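Long-range contacts in hydrogenase maturation factor (Thermoanaerobacter tengcongensis, PDB 3VTH), which probably transfers the carbamoyl group of carbamoyl phosphate, at the cost of ATP, to the C-terminal cysteine of HypE during [NiFe]-hydrogenase maturation: residues V105-D110 / P141-I146; E147-D152 / L449-P454; E480-H485 / K528-I533. All coordinates share one frame; numbering follows the deposited sequence.

Contact 1: residues V105-D110 / P141-I146; sequences VPVSPD and PRFSII
Asp-110 OD1 accepts three hydrogen bonds from the turn that starts the short 3-10 segment 143-145. Arg-142 N reaches Asp-110 OD1 at 2.8 Å, from above the carboxylate plane. Ser-144 N meets OD1 of Asp-110 on its syn lone pair (3.0 Å). Ser-144 OG meets Asp-110 OD1 at 2.6 Å, also from out of the plane. With chi1 58°, that OG lies between its own backbone N and carbonyl carbon, which brings hydroxyl and amide of one residue to the same oxygen. A backbone bond from Phe-143 N to Ser-108 O (3.2 Å) adds to these. Outside these bonds, CB of Arg-142 rests on Ser-108 O, and CG of Arg-142 passes 3.8 Å from Ser-108 OG. The guanidinium leads away to Gly-22 O and to the carbonyls of Cys-136 and Cys-139, two of the zinc ligands of the first HypF finger. Val-107 and Ile-146 meet tip to tip, CG1 to CD1 at 3.7 Å, while Val-107 CG1 also touches CB of Phe-143; Leu-449 of helix 433-449 touches both Val-107 and Phe-143. Thus the chain just ahead of the first zinc-binding cysteine, Cys-114, is tied to the chain just after Cys-139. Every touching residue is buried, and the bonds converging on OD1 would probably stabilise a charged carboxylate and hold it against turning.

Contact 2: residues E147-D152 / L449-P454; sequences EDIPYD and LFRVDP
Arg-451, Leu-449 and Ile-149 bury the most surface where the loop 147-152, between helices 115-121 and 165-171, meets the end of helix 433-449 in the Kae1-like domain. Arg-451 forms a salt bridge with Asp-148, gripping it end-on with NH1 and NH2, both directed at OD1: NH1 of Arg-451 lies at 2.8 Å from Asp-148 OD1, nearly along its C-O axis, and NH2 reaches the same atom from the syn side. The oxygen sits in the guanidinium plane, yet the carboxylate is turned 41° out of it. The arginine chain is bent at chi2 (80°), which sets CD off an extended course; the side chains of Arg-451 and Ile-149 reach toward each other, tip to tip. A second charge, Glu-100, pairs with NH2. NH1 also makes a weak bond back to Leu-449 O. Leu-449 turns its CD1 to the backbone of Asp-148, 4.0 Å from CA, and more loosely to CG2 of Ile-149. Beyond the contact the loop continues through a cis peptide before Pro-150 to Asp-152, which forms a salt bridge with Arg-26, a predicted active-site residue of the acylphosphatase domain. Ile-149 CD1 lies over one face of the Arg-451 guanidinium, offset toward its rim and 3.5 Å from NH2.

Contact 3: residues E480-H485 / K528-I533; sequences EVQHHH and KSFERI. With FE (Fe (III) ion), chain I; AP2 (phosphomethylphosphonic acid adenosyl ester), chain H.
His-485, in the first turn of helix 483-494, comes nearest to Phe-530, the first residue of strand 530-542, with 6.6 Å between their CA atoms. CB of Phe-530 sits over one face of the His-485 imidazole in a CH-pi contact, 4.1 Å from the ring centroid. The phenyl ring itself is inclined, its plane 50° from that of the imidazole, and brings CD2 of Phe-530 to 3.8 Å from His-485 ND1. Farther round the phenyl, CE2 of Phe-530 touches CB of Gln-482 at 3.7 Å. NE2 of His-485 is hydrogen-bonded to Asp-526 O in the turn before the strand. An alanine in place of His-485 would probably leave Asp-526 O without this donor and open a gap against CB of Phe-530.

Gln-482 is the N-cap of the helix: its OE1 accepts from His-485 N at 3.1 Å and, weakly, from His-484 N. CG is anti to the backbone N (chi1 -161°) and the chain is bent at chi2; the amide lies at the helix start, where NE2 of Gln-482 donates almost straight to His-484 ND1 (3.1 Å) as well as to Tyr-511 O. The next residue, His-483, binds the ferric ion through NE2 at 2.2 Å, beside oxygens O2A and O2B of the nucleotide analogue; His-487, Asp-507 and Asp-734 complete the site. With segment 528-533 of the second subdomain packed against its first turn, the capped helix presents His-483 to the iron and nucleotide site of the Kae1-like, actin-ATPase-clan fold.

Overall arrangement
Contacts 1 and 2 adjoin, their centres about 11 Å apart, and share packing: Phe-450 lies against the backbone of 105-107, and Ile-146 against Tyr-151. Leu-449, part of contact 2, also touches Val-107 and Phe-143 of contact 1. Contact 1 is wholly buried and gathers two backbone amides and a serine hydroxyl on one carboxylate oxygen; contact 2, partly exposed, relies on a salt bridge between domains. Contact 3, also partly buried, stands apart, its centre about 33 Å from that of contact 2, with no hydrogen bond across its segments. It instead joins the two Kae1-like subdomains through rings and aliphatic carbons, next to the helix that carries iron-binding His-483.

Contact 1: residues V105-D110 / P141-I146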
loop_
_atom_site.group_PDB
_atom_site.type_symbol
_atom_site.label_atom_id
_atom_site.label_comp_id
_atom_site.label_asym_id
_atom_site.label_seq_id
_atom_site.Cartn_x
_atom_site.Cartn_y
_atom_site.Cartn_z
ATOM N N VAL A 105 -11.567 -18.043 -4.084
ATOM C CA VAL A 105 -10.754 -18.125 -2.887
ATOM C C VAL A 105 -9.721 -16.996 -2.881
ATOM O O VAL A 105 -9.159 -16.654 -3.926
ATOM C CB VAL A 105 -10.066 -19.526 -2.759
ATOM C CG1 VAL A 105 -9.161 -19.804 -3.951
ATOM C CG2 VAL A 105 -9.275 -19.647 -1.435
ATOM N N PRO A 106 -9.480 -16.396 -1.706
ATOM C CA PRO A 106 -8.391 -15.425 -1.609
ATOM C C PRO A 106 -7.027 -16.054 -1.979
ATOM O O PRO A 106 -6.873 -17.282 -1.920
ATOM C CB PRO A 106 -8.406 -15.043 -0.133
ATOM C CG PRO A 106 -9.856 -15.206 0.266
ATOM C CD PRO A 106 -10.321 -16.423 -0.487
ATOM N N VAL A 107 -6.072 -15.196 -2.355
ATOM C CA VAL A 107 -4.717 -15.591 -2.734
ATOM C C VAL A 107 -3.728 -14.954 -1.752
ATOM O O VAL A 107 -3.854 -13.766 -1.405
ATOM C CB VAL A 107 -4.408 -15.188 -4.203
ATOM C CG1 VAL A 107 -2.899 -15.258 -4.531
ATOM C CG2 VAL A 107 -5.188 -16.106 -5.187
ATOM N N SER A 108 -2.765 -15.752 -1.294
ATOM C CA SER A 108 -1.741 -15.270 -0.371
ATOM C C SER A 108 -0.866 -14.175 -0.995
ATOM O O SER A 108 -0.482 -14.282 -2.159
ATOM C CB SER A 108 -0.839 -16.417 0.098
ATOM O OG SER A 108 0.164 -15.919 1.001
ATOM N N PRO A 109 -0.539 -13.126 -0.220
ATOM C CA PRO A 109 0.547 -12.259 -0.697
ATOM C C PRO A 109 1.898 -13.003 -0.751
ATOM O O PRO A 109 2.064 -14.073 -0.146
ATOM C CB PRO A 109 0.603 -11.130 0.348
ATOM C CG PRO A 109 -0.781 -11.131 0.974
ATOM C CD PRO A 109 -1.191 -12.589 0.990
ATOM N N ASP A 110 2.829 -12.433 -1.503
ATOM C CA ASP A 110 4.238 -12.834 -1.499
ATOM C C ASP A 110 4.866 -12.613 -0.133
ATOM O O ASP A 110 4.625 -11.583 0.510
ATOM C CB ASP A 110 4.988 -12.010 -2.545
ATOM C CG ASP A 110 4.339 -12.102 -3.900
ATOM O OD1 ASP A 110 4.473 -13.171 -4.535
ATOM O OD2 ASP A 110 3.642 -11.137 -4.296
ATOM N N PRO A 141 7.471 -16.400 -2.966
ATOM C CA PRO A 141 6.460 -15.798 -3.818
ATOM C C PRO A 141 5.175 -16.598 -3.798
ATOM O O PRO A 141 5.209 -17.834 -3.652
ATOM C CB PRO A 141 7.085 -15.860 -5.217
ATOM C CG PRO A 141 8.138 -16.861 -5.137
ATOM C CD PRO A 141 8.651 -16.833 -3.734
ATOM N N ARG A 142 4.056 -15.886 -3.896
ATOM C CA ARG A 142 2.750 -16.500 -4.011
ATOM C C ARG A 142 2.036 -15.755 -5.130
ATOM O O ARG A 142 2.168 -16.118 -6.290
ATOM C CB ARG A 142 1.975 -16.462 -2.676
ATOM C CG ARG A 142 2.559 -17.354 -1.546
ATOM C CD ARG A 142 2.567 -18.858 -1.912
ATOM N NE ARG A 142 2.991 -19.655 -0.754
ATOM C CZ ARG A 142 4.252 -19.951 -0.449
ATOM N NH1 ARG A 142 5.249 -19.531 -1.216
ATOM N NH2 ARG A 142 4.520 -20.664 0.645
ATOM N N PHE A 143 1.310 -14.691 -4.783
ATOM C CA PHE A 143 0.617 -13.867 -5.781
ATOM C C PHE A 143 1.417 -13.644 -7.067
ATOM O O PHE A 143 0.916 -13.906 -8.180
ATOM C CB PHE A 143 0.238 -12.507 -5.177
ATOM C CG PHE A 143 -0.386 -11.573 -6.170
ATOM C CD1 PHE A 143 0.230 -10.375 -6.494
ATOM C CD2 PHE A 143 -1.578 -11.912 -6.810
ATOM C CE1 PHE A 143 -0.356 -9.503 -7.433
ATOM C CE2 PHE A 143 -2.168 -11.048 -7.754
ATOM C CZ PHE A 143 -1.560 -9.847 -8.062
ATOM N N SER A 144 2.662 -13.190 -6.928
ATOM C CA SER A 144 3.478 -12.859 -8.093
ATOM C C SER A 144 3.620 -13.999 -9.111
ATOM O O SER A 144 3.799 -13.725 -10.290
ATOM C CB SER A 144 4.882 -12.388 -7.685
ATOM O OG SER A 144 5.529 -13.394 -6.908
ATOM N N ILE A 145 3.555 -15.254 -8.665
ATOM C CA ILE A 145 3.743 -16.381 -9.593
ATOM C C ILE A 145 2.500 -17.252 -9.811
ATOM O O ILE A 145 2.575 -18.270 -10.490
ATOM C CB ILE A 145 4.938 -17.269 -9.180
ATOM C CG1 ILE A 145 4.675 -17.943 -7.823
ATOM C CG2 ILE A 145 6.263 -16.417 -9.168
ATOM C CD1 ILE A 145 5.673 -19.047 -7.512
ATOM N N ILE A 146 1.359 -16.827 -9.276
ATOM C CA ILE A 146 0.114 -17.621 -9.362
ATOM C C ILE A 146 -0.694 -17.199 -10.597
ATOM O O ILE A 146 -1.000 -16.018 -10.769
ATOM C CB ILE A 146 -0.713 -17.519 -8.040
ATOM C CG1 ILE A 146 -0.031 -18.332 -6.926
ATOM C CG2 ILE A 146 -2.181 -18.012 -8.224
ATOM C CD1 ILE A 146 -0.509 -17.980 -5.486
#

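Contact 2: residues E147-D152 / L449-P454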
loop_
_atom_site.group_PDB
_atom_site.type_symbol
_atom_site.label_atom_id
_atom_site.label_comp_id
_atom_site.label_asym_id
_atom_site.label_seq_id
_atom_site.Cartn_x
_atom_site.Cartn_y
_atom_site.Cartn_z
ATOM N N GLU A 147 -1.028 -18.167 -11.454
ATOM C CA GLU A 147 -1.794 -17.892 -12.665
ATOM C C GLU A 147 -3.291 -18.083 -12.464
ATOM O O GLU A 147 -4.093 -17.495 -13.182
ATOM C CB GLU A 147 -1.350 -18.816 -13.803
ATOM C CG GLU A 147 0.137 -18.777 -14.115
ATOM C CD GLU A 147 0.520 -19.777 -15.189
ATOM O OE1 GLU A 147 -0.288 -20.677 -15.502
ATOM O OE2 GLU A 147 1.632 -19.669 -15.726
ATOM N N ASP A 148 -3.658 -18.940 -11.509
ATOM C CA ASP A 148 -5.023 -19.426 -11.377
ATOM C C ASP A 148 -5.092 -20.218 -10.084
ATOM O O ASP A 148 -4.054 -20.574 -9.513
ATOM C CB ASP A 148 -5.360 -20.347 -12.564
ATOM C CG ASP A 148 -6.871 -20.517 -12.798
ATOM O OD1 ASP A 148 -7.696 -19.818 -12.171
ATOM O OD2 ASP A 148 -7.233 -21.376 -13.628
ATOM N N ILE A 149 -6.317 -20.489 -9.632
ATOM C CA ILE A 149 -6.568 -21.310 -8.449
ATOM C C ILE A 149 -7.429 -22.474 -8.913
ATOM O O ILE A 149 -7.936 -22.419 -10.032
ATOM C CB ILE A 149 -7.255 -20.495 -7.310
ATOM C CG1 ILE A 149 -8.602 -19.883 -7.759
ATOM C CG2 ILE A 149 -6.320 -19.418 -6.821
ATOM C CD1 ILE A 149 -9.791 -20.856 -7.730
ATOM N N PRO A 150 -7.582 -23.544 -8.090
ATOM C CA PRO A 150 -6.993 -23.825 -6.785
ATOM C C PRO A 150 -5.473 -23.859 -6.874
ATOM O O PRO A 150 -4.919 -24.358 -7.868
ATOM C CB PRO A 150 -7.520 -25.221 -6.443
ATOM C CG PRO A 150 -8.737 -25.395 -7.233
ATOM C CD PRO A 150 -8.530 -24.595 -8.500
ATOM N N TYR A 151 -4.818 -23.317 -5.852
ATOM C CA TYR A 151 -3.356 -23.255 -5.815
ATOM C C TYR A 151 -2.753 -24.660 -5.921
ATOM O O TYR A 151 -3.133 -25.566 -5.184
ATOM C CB TYR A 151 -2.890 -22.556 -4.539
ATOM C CG TYR A 151 -1.390 -22.564 -4.308
ATOM C CD1 TYR A 151 -0.803 -23.512 -3.471
ATOM C CD2 TYR A 151 -0.567 -21.615 -4.914
ATOM C CE1 TYR A 151 0.579 -23.522 -3.243
ATOM C CE2 TYR A 151 0.817 -21.602 -4.687
ATOM C CZ TYR A 151 1.374 -22.555 -3.846
ATOM O OH TYR A 151 2.727 -22.557 -3.605
ATOM N N ASP A 152 -1.850 -24.827 -6.887
ATOM C CA ASP A 152 -1.057 -26.031 -7.072
ATOM C C ASP A 152 0.132 -25.615 -7.927
ATOM O O ASP A 152 0.046 -24.638 -8.648
ATOM C CB ASP A 152 -1.850 -27.100 -7.838
ATOM C CG ASP A 152 -2.669 -27.989 -6.925
ATOM O OD1 ASP A 152 -2.139 -28.463 -5.893
ATOM O OD2 ASP A 152 -3.846 -28.218 -7.246
ATOM N N LEU A 449 -8.779 -14.018 -11.728
ATOM C CA LEU A 449 -8.203 -14.698 -10.574
ATOM C C LEU A 449 -9.258 -14.946 -9.477
ATOM O O LEU A 449 -9.326 -16.041 -8.901
ATOM C CB LEU A 449 -7.015 -13.911 -10.023
ATOM C CG LEU A 449 -6.190 -14.600 -8.926
ATOM C CD1 LEU A 449 -5.743 -16.002 -9.354
ATOM C CD2 LEU A 449 -5.003 -13.741 -8.580
ATOM N N PHE A 450 -10.076 -13.928 -9.205
ATOM C CA PHE A 450 -11.080 -14.024 -8.149
ATOM C C PHE A 450 -12.515 -14.298 -8.625
ATOM O O PHE A 450 -13.450 -14.266 -7.819
ATOM C CB PHE A 450 -11.000 -12.795 -7.230
ATOM C CG PHE A 450 -9.649 -12.625 -6.606
ATOM C CD1 PHE A 450 -9.154 -13.588 -5.719
ATOM C CD2 PHE A 450 -8.849 -11.534 -6.928
ATOM C CE1 PHE A 450 -7.888 -13.446 -5.145
ATOM C CE2 PHE A 450 -7.581 -11.391 -6.365
ATOM C CZ PHE A 450 -7.102 -12.347 -5.473
ATOM N N ARG A 451 -12.669 -14.585 -9.921
ATOM C CA ARG A 451 -13.970 -14.919 -10.522
ATOM C C ARG A 451 -15.021 -13.810 -10.324
ATOM O O ARG A 451 -16.187 -14.085 -10.044
ATOM C CB ARG A 451 -14.484 -16.267 -9.999
ATOM C CG ARG A 451 -13.779 -17.490 -10.611
ATOM C CD ARG A 451 -12.433 -17.785 -9.967
ATOM N NE ARG A 451 -11.962 -19.117 -10.349
ATOM C CZ ARG A 451 -10.768 -19.386 -10.884
ATOM N NH1 ARG A 451 -9.882 -18.408 -11.084
ATOM N NH2 ARG A 451 -10.459 -20.642 -11.206
ATOM N N VAL A 452 -14.589 -12.564 -10.466
ATOM C CA VAL A 452 -15.468 -11.416 -10.303
ATOM C C VAL A 452 -16.024 -10.987 -11.665
ATOM O O VAL A 452 -15.273 -10.719 -12.607
ATOM C CB VAL A 452 -14.735 -10.202 -9.645
ATOM C CG1 VAL A 452 -15.698 -9.039 -9.434
ATOM C CG2 VAL A 452 -14.056 -10.604 -8.320
ATOM N N ASP A 453 -17.343 -10.922 -11.765
ATOM C CA ASP A 453 -17.985 -10.286 -12.911
ATOM C C ASP A 453 -18.770 -9.075 -12.401
ATOM O O ASP A 453 -19.890 -9.217 -11.903
ATOM C CB ASP A 453 -18.871 -11.294 -13.676
ATOM C CG ASP A 453 -18.048 -12.350 -14.443
ATOM O OD1 ASP A 453 -16.815 -12.175 -14.640
ATOM O OD2 ASP A 453 -18.643 -13.365 -14.855
ATOM N N PRO A 454 -18.165 -7.872 -12.482
ATOM C CA PRO A 454 -18.814 -6.700 -11.921
ATOM C C PRO A 454 -20.223 -6.521 -12.470
ATOM O O PRO A 454 -20.457 -6.714 -13.668
ATOM C CB PRO A 454 -17.913 -5.549 -12.380
ATOM C CG PRO A 454 -16.561 -6.185 -12.493
ATOM C CD PRO A 454 -16.836 -7.554 -13.031
#

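Contact 3: residues E480-H485 / K528-I533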
loop_
_atom_site.group_PDB
_atom_site.type_symbol
_atom_site.label_atom_id
_atom_site.label_comp_id
_atom_site.label_asym_id
_atom_site.label_seq_id
_atom_site.Cartn_x
_atom_site.Cartn_y
_atom_site.Cartn_z
ATOM N N GLU A 480 -21.738 7.370 -9.151
ATOM C CA GLU A 480 -20.695 8.370 -8.954
ATOM C C GLU A 480 -20.548 8.638 -7.471
ATOM O O GLU A 480 -21.547 8.719 -6.746
ATOM C CB GLU A 480 -20.997 9.668 -9.741
ATOM C CG GLU A 480 -22.279 10.425 -9.321
ATOM C CD GLU A 480 -22.480 11.755 -10.072
ATOM O OE1 GLU A 480 -23.369 12.546 -9.656
ATOM O OE2 GLU A 480 -21.754 12.005 -11.068
ATOM N N VAL A 481 -19.303 8.776 -7.023
ATOM C CA VAL A 481 -18.977 8.915 -5.614
ATOM C C VAL A 481 -18.082 10.144 -5.454
ATOM O O VAL A 481 -17.049 10.264 -6.116
ATOM C CB VAL A 481 -18.247 7.651 -5.080
ATOM C CG1 VAL A 481 -17.802 7.848 -3.626
ATOM C CG2 VAL A 481 -19.145 6.396 -5.241
ATOM N N GLN A 482 -18.488 11.072 -4.592
ATOM C CA GLN A 482 -17.676 12.258 -4.371
ATOM C C GLN A 482 -16.375 11.835 -3.672
ATOM O O GLN A 482 -16.390 10.982 -2.795
ATOM C CB GLN A 482 -18.433 13.308 -3.564
ATOM C CG GLN A 482 -17.810 14.711 -3.701
ATOM C CD GLN A 482 -16.612 14.923 -2.786
ATOM O OE1 GLN A 482 -16.579 14.412 -1.665
ATOM N NE2 GLN A 482 -15.627 15.689 -3.256
ATOM N N HIS A 483 -15.265 12.450 -4.085
ATOM C CA HIS A 483 -13.899 12.049 -3.691
ATOM C C HIS A 483 -13.677 11.992 -2.180
ATOM O O HIS A 483 -13.119 11.027 -1.653
ATOM C CB HIS A 483 -12.901 13.035 -4.311
ATOM C CG HIS A 483 -11.467 12.634 -4.150
ATOM N ND1 HIS A 483 -10.833 11.774 -5.023
ATOM C CD2 HIS A 483 -10.532 12.999 -3.237
ATOM C CE1 HIS A 483 -9.573 11.621 -4.650
ATOM N NE2 HIS A 483 -9.365 12.354 -3.573
ATOM N N HIS A 484 -14.087 13.053 -1.485
ATOM C CA HIS A 484 -13.858 13.144 -0.057
ATOM C C HIS A 484 -14.763 12.230 0.740
ATOM O O HIS A 484 -14.335 11.664 1.743
ATOM C CB HIS A 484 -13.851 14.614 0.385
ATOM C CG HIS A 484 -12.800 15.389 -0.342
ATOM N ND1 HIS A 484 -13.044 16.013 -1.547
ATOM C CD2 HIS A 484 -11.470 15.517 -0.114
ATOM C CE1 HIS A 484 -11.922 16.541 -2.002
ATOM N NE2 HIS A 484 -10.954 16.256 -1.150
ATOM N N HIS A 485 -15.996 12.059 0.270
ATOM C CA HIS A 485 -16.876 11.056 0.831
ATOM C C HIS A 485 -16.180 9.688 0.761
ATOM O O HIS A 485 -16.166 8.956 1.749
ATOM C CB HIS A 485 -18.232 11.071 0.091
ATOM C CG HIS A 485 -19.282 10.193 0.703
ATOM N ND1 HIS A 485 -20.385 9.766 -0.003
ATOM C CD2 HIS A 485 -19.397 9.656 1.944
ATOM C CE1 HIS A 485 -21.138 9.007 0.775
ATOM N NE2 HIS A 485 -20.551 8.910 1.954
ATOM N N LYS A 528 -23.968 6.083 2.701
ATOM C CA LYS A 528 -24.875 6.318 1.583
ATOM C C LYS A 528 -25.105 7.781 1.201
ATOM O O LYS A 528 -25.832 8.055 0.244
ATOM C CB LYS A 528 -26.216 5.615 1.821
ATOM C CG LYS A 528 -26.913 5.975 3.128
ATOM C CD LYS A 528 -28.142 5.057 3.340
ATOM C CE LYS A 528 -28.807 5.305 4.690
ATOM N NZ LYS A 528 -30.014 4.444 4.872
ATOM N N SER A 529 -24.515 8.705 1.956
ATOM C CA SER A 529 -24.718 10.148 1.745
ATOM C C SER A 529 -23.703 10.945 2.545
ATOM O O SER A 529 -23.086 10.418 3.476
ATOM C CB SER A 529 -26.118 10.563 2.213
ATOM O OG SER A 529 -26.240 10.342 3.613
ATOM N N PHE A 530 -23.557 12.218 2.191
ATOM C CA PHE A 530 -22.736 13.147 2.953
ATOM C C PHE A 530 -23.388 14.520 2.978
ATOM O O PHE A 530 -24.160 14.867 2.077
ATOM C CB PHE A 530 -21.310 13.217 2.381
ATOM C CG PHE A 530 -21.206 14.006 1.103
ATOM C CD1 PHE A 530 -20.955 15.387 1.130
ATOM C CD2 PHE A 530 -21.357 13.386 -0.119
ATOM C CE1 PHE A 530 -20.877 16.126 -0.056
ATOM C CE2 PHE A 530 -21.261 14.116 -1.301
ATOM C CZ PHE A 530 -21.021 15.483 -1.272
ATOM N N GLU A 531 -23.106 15.276 4.033
ATOM C CA GLU A 531 -23.462 16.685 4.097
ATOM C C GLU A 531 -22.166 17.454 4.351
ATOM O O GLU A 531 -21.404 17.103 5.244
ATOM C CB GLU A 531 -24.500 16.965 5.201
ATOM C CG GLU A 531 -24.817 18.480 5.327
ATOM C CD GLU A 531 -25.863 18.843 6.398
ATOM O OE1 GLU A 531 -26.329 17.951 7.145
ATOM O OE2 GLU A 531 -26.203 20.045 6.492
ATOM N N ARG A 532 -21.911 18.481 3.550
ATOM C CA ARG A 532 -20.722 19.299 3.715
ATOM C C ARG A 532 -20.999 20.336 4.793
ATOM O O ARG A 532 -21.915 21.147 4.655
ATOM C CB ARG A 532 -20.403 20.007 2.407
ATOM C CG ARG A 532 -19.024 20.641 2.381
ATOM C CD ARG A 532 -18.965 21.626 1.216
ATOM N NE ARG A 532 -17.590 21.972 0.878
ATOM C CZ ARG A 532 -17.272 22.884 -0.026
ATOM N NH1 ARG A 532 -18.237 23.551 -0.668
ATOM N NH2 ARG A 532 -15.995 23.128 -0.279
ATOM N N ILE A 533 -20.205 20.326 5.859
ATOM C CA ILE A 533 -20.489 21.172 7.018
ATOM C C ILE A 533 -19.545 22.364 7.077
ATOM O O ILE A 533 -19.945 23.460 7.477
ATOM C CB ILE A 533 -20.391 20.374 8.337
ATOM C CG1 ILE A 533 -21.284 19.124 8.278
ATOM C CG2 ILE A 533 -20.742 21.256 9.556
ATOM C CD1 ILE A 533 -22.778 19.436 8.163
HETATM FE FE FE I . -7.661 12.591 -2.185
HETATM P PB AP2 H . -5.668 14.282 -4.129
HETATM O O1B AP2 H . -5.114 15.498 -3.429
HETATM O O2B AP2 H . -6.963 13.742 -3.606
HETATM O O3B AP2 H . -5.594 14.414 -5.630
HETATM C C3A AP2 H . -4.426 13.018 -3.747
HETATM P PA AP2 H . -4.331 12.531 -2.000
HETATM O O1A AP2 H . -3.410 11.323 -2.093
HETATM O O2A AP2 H . -5.647 12.408 -1.270
HETATM O "O5'" AP2 H . -3.562 13.758 -1.278
HETATM C "C5'" AP2 H . -2.187 13.948 -1.588
HETATM C "C4'" AP2 H . -1.852 15.335 -1.088
HETATM O "O4'" AP2 H . -1.778 15.325 0.338
HETATM C "C3'" AP2 H . -0.489 15.808 -1.551
HETATM O "O3'" AP2 H . -0.545 16.279 -2.902
HETATM C "C2'" AP2 H . -0.222 16.894 -0.528
HETATM O "O2'" AP2 H . -0.912 18.065 -0.978
HETATM C "C1'" AP2 H . -0.853 16.337 0.756
HETATM N N9 AP2 H . 0.258 15.796 1.591
HETATM C C8 AP2 H . 1.080 14.755 1.306
HETATM N N7 AP2 H . 2.018 14.574 2.275
HETATM C C5 AP2 H . 1.802 15.515 3.216
HETATM C C6 AP2 H . 2.428 15.900 4.506
HETATM N N6 AP2 H . 3.490 15.219 5.006
HETATM N N1 AP2 H . 1.896 16.965 5.166
HETATM C C2 AP2 H . 0.826 17.649 4.703
HETATM N N3 AP2 H . 0.220 17.359 3.531
HETATM C C4 AP2 H . 0.657 16.323 2.761
#